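Local coordinates for N-acetylglucosamine-6-phosphate deacetylase (Thermotoga maritima, PDB 1O12) that catalyses the metal-dependent removal of the acetyl group from N-acetylglucosamine 6-phosphate, as a member of the NagA family of amidohydrolases, at the interface of chains A and B. Coordinates in Å, arbitrary orientation; residue numbers count along the deposited sequence, not the author numbering. Chains: chain A/B, N-acetylglucosamine-6-phosphate deacetylase.

The interface of chains A and B. Residues chain A 217, 226, 229-230, 232, 256; chain B 248-249, 252, 255-256.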
# COMPACT_ATOMS: atom_id res chain seq x y z
N LEU A 217 2.41 6.40 6.52
CA LEU A 217 1.27 5.54 6.74
C LEU A 217 1.45 4.81 8.08
O LEU A 217 2.43 4.07 8.28
CB LEU A 217 1.19 4.55 5.59
CG LEU A 217 0.10 3.50 5.66
CD1 LEU A 217 -1.12 4.05 5.01
CD2 LEU A 217 0.55 2.23 4.92
N GLY A 226 -2.21 7.26 3.21
CA GLY A 226 -3.10 6.12 3.20
C GLY A 226 -4.30 6.37 2.32
O GLY A 226 -4.78 5.47 1.63
N LEU A 229 -3.27 5.89 -1.25
CA LEU A 229 -3.19 4.53 -1.72
C LEU A 229 -4.55 3.87 -1.74
O LEU A 229 -4.85 3.10 -2.64
CB LEU A 229 -2.24 3.73 -0.82
CG LEU A 229 -0.80 4.22 -0.75
CD1 LEU A 229 -0.07 3.57 0.41
CD2 LEU A 229 -0.14 3.94 -2.11
N LEU A 230 -5.37 4.17 -0.74
CA LEU A 230 -6.68 3.55 -0.58
C LEU A 230 -7.71 3.91 -1.61
O LEU A 230 -8.41 3.03 -2.13
CB LEU A 230 -7.26 3.87 0.80
CG LEU A 230 -8.64 3.30 1.11
CD1 LEU A 230 -8.57 1.78 1.09
CD2 LEU A 230 -9.11 3.78 2.47
N ASP A 232 -9.21 4.72 -4.97
CA ASP A 232 -8.97 4.40 -6.37
C ASP A 232 -9.00 5.52 -7.40
O ASP A 232 -8.32 5.43 -8.41
CB ASP A 232 -9.92 3.30 -6.79
CG ASP A 232 -9.49 1.95 -6.24
OD1 ASP A 232 -9.06 1.89 -5.04
OD2 ASP A 232 -9.58 0.96 -7.01
N VAL A 256 -0.18 -0.97 -6.40
CA VAL A 256 -1.42 -0.55 -5.75
C VAL A 256 -2.32 0.36 -6.59
O VAL A 256 -3.52 0.15 -6.66
CB VAL A 256 -1.12 0.21 -4.45
CG1 VAL A 256 -2.42 0.59 -3.76
CG2 VAL A 256 -0.22 -0.62 -3.55
N GLU B 248 -9.91 1.35 7.82
CA GLU B 248 -9.38 1.87 6.56
C GLU B 248 -8.10 1.13 6.19
O GLU B 248 -7.90 0.76 5.02
CB GLU B 248 -9.09 3.37 6.64
CG GLU B 248 -10.32 4.26 6.77
CD GLU B 248 -10.98 4.20 8.15
OE1 GLU B 248 -10.24 4.16 9.17
OE2 GLU B 248 -12.24 4.22 8.20
N MSE B 249 -7.23 0.91 7.18
CA MSE B 249 -6.00 0.16 6.98
C MSE B 249 -6.31 -1.27 6.49
O MSE B 249 -5.68 -1.78 5.56
CB MSE B 249 -5.21 0.09 8.28
CG MSE B 249 -3.90 -0.68 8.15
SE MSE B 249 -2.57 0.11 6.92
CE MSE B 249 -1.21 -1.27 6.92
N LEU B 252 -7.24 -1.29 3.01
CA LEU B 252 -6.06 -1.06 2.18
C LEU B 252 -5.27 -2.34 1.89
O LEU B 252 -4.94 -2.64 0.72
CB LEU B 252 -5.15 -0.04 2.87
CG LEU B 252 -3.87 0.36 2.12
CD1 LEU B 252 -4.17 0.75 0.68
CD2 LEU B 252 -3.23 1.56 2.85
N LYS B 255 -7.20 -4.70 -0.25
CA LYS B 255 -7.14 -4.28 -1.63
C LYS B 255 -5.82 -4.71 -2.26
O LYS B 255 -5.82 -5.28 -3.36
CB LYS B 255 -7.30 -2.76 -1.72
CG LYS B 255 -7.61 -2.28 -3.12
CD LYS B 255 -8.19 -0.83 -3.11
CE LYS B 255 -7.05 0.19 -2.92
NZ LYS B 255 -5.94 -0.05 -3.90
N VAL B 256 -4.71 -4.46 -1.57
CA VAL B 256 -3.41 -4.80 -2.11
C VAL B 256 -3.06 -6.26 -2.16
O VAL B 256 -2.48 -6.73 -3.14
CB VAL B 256 -2.29 -4.13 -1.31
CG1 VAL B 256 -0.93 -4.78 -1.64
CG2 VAL B 256 -2.26 -2.67 -1.64
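This patch is part of a two-fold symmetric interface between two copies of the deacetylase. Helix 247-257 of chain B packs against helix 223-230 of chain A, the loop residues A:Leu217 and A:Asp232, and the matching helix 247-257 of chain A. Most of the contact is apolar. B:Leu252 lies at its centre, with CG anti to the backbone N (chi1 -179°), and its two methyls go separate ways. B:Leu252 CD2 meets A:Leu217 CD1 tip to tip at 3.9 Å. B:Leu252 CD1 rests on A:Leu229 CB, also at 3.9 Å. A:Leu230 CD1 lies against the backbone of B:Leu252, 3.9 Å from its CA. The side chains of A:Leu230 and B:Glu248 cross obliquely, with CD2 of the leucine near CB of the glutamate. A:Val256 and B:Val256 cross obliquely, and their CG2 methyls meet at 3.5 Å.

The polar part is a loose salt bridge. B:Lys255 NZ lies 3.8 Å from the carboxylate OD1 of A:Asp232, and the two side chains approach tip to tip. The lysine starts extended, then bends at chi3 (77°) and chi4 (52°). This fold lays B:Lys255 CE 3.3 Å from the backbone O of A:Leu230. B:Lys255 NZ is 3.6 Å from A:Val256 CG1. NZ also lies near the backbone O of A:Leu229, so the amino group sits by the C-terminal end of helix 223-230, whose carbonyls may help to stabilise a positive charge. An alanine here would remove the salt bridge and the methylenes packed against the backbone O of A:Leu230 and OD1 of A:Asp232, and would probably loosen this edge of the patch.

The patch centre is about 24 Å from A:Asp267, the predicted catalytic acid/base. It probably helps to hold the two subunits together, if this dimer forms in solution.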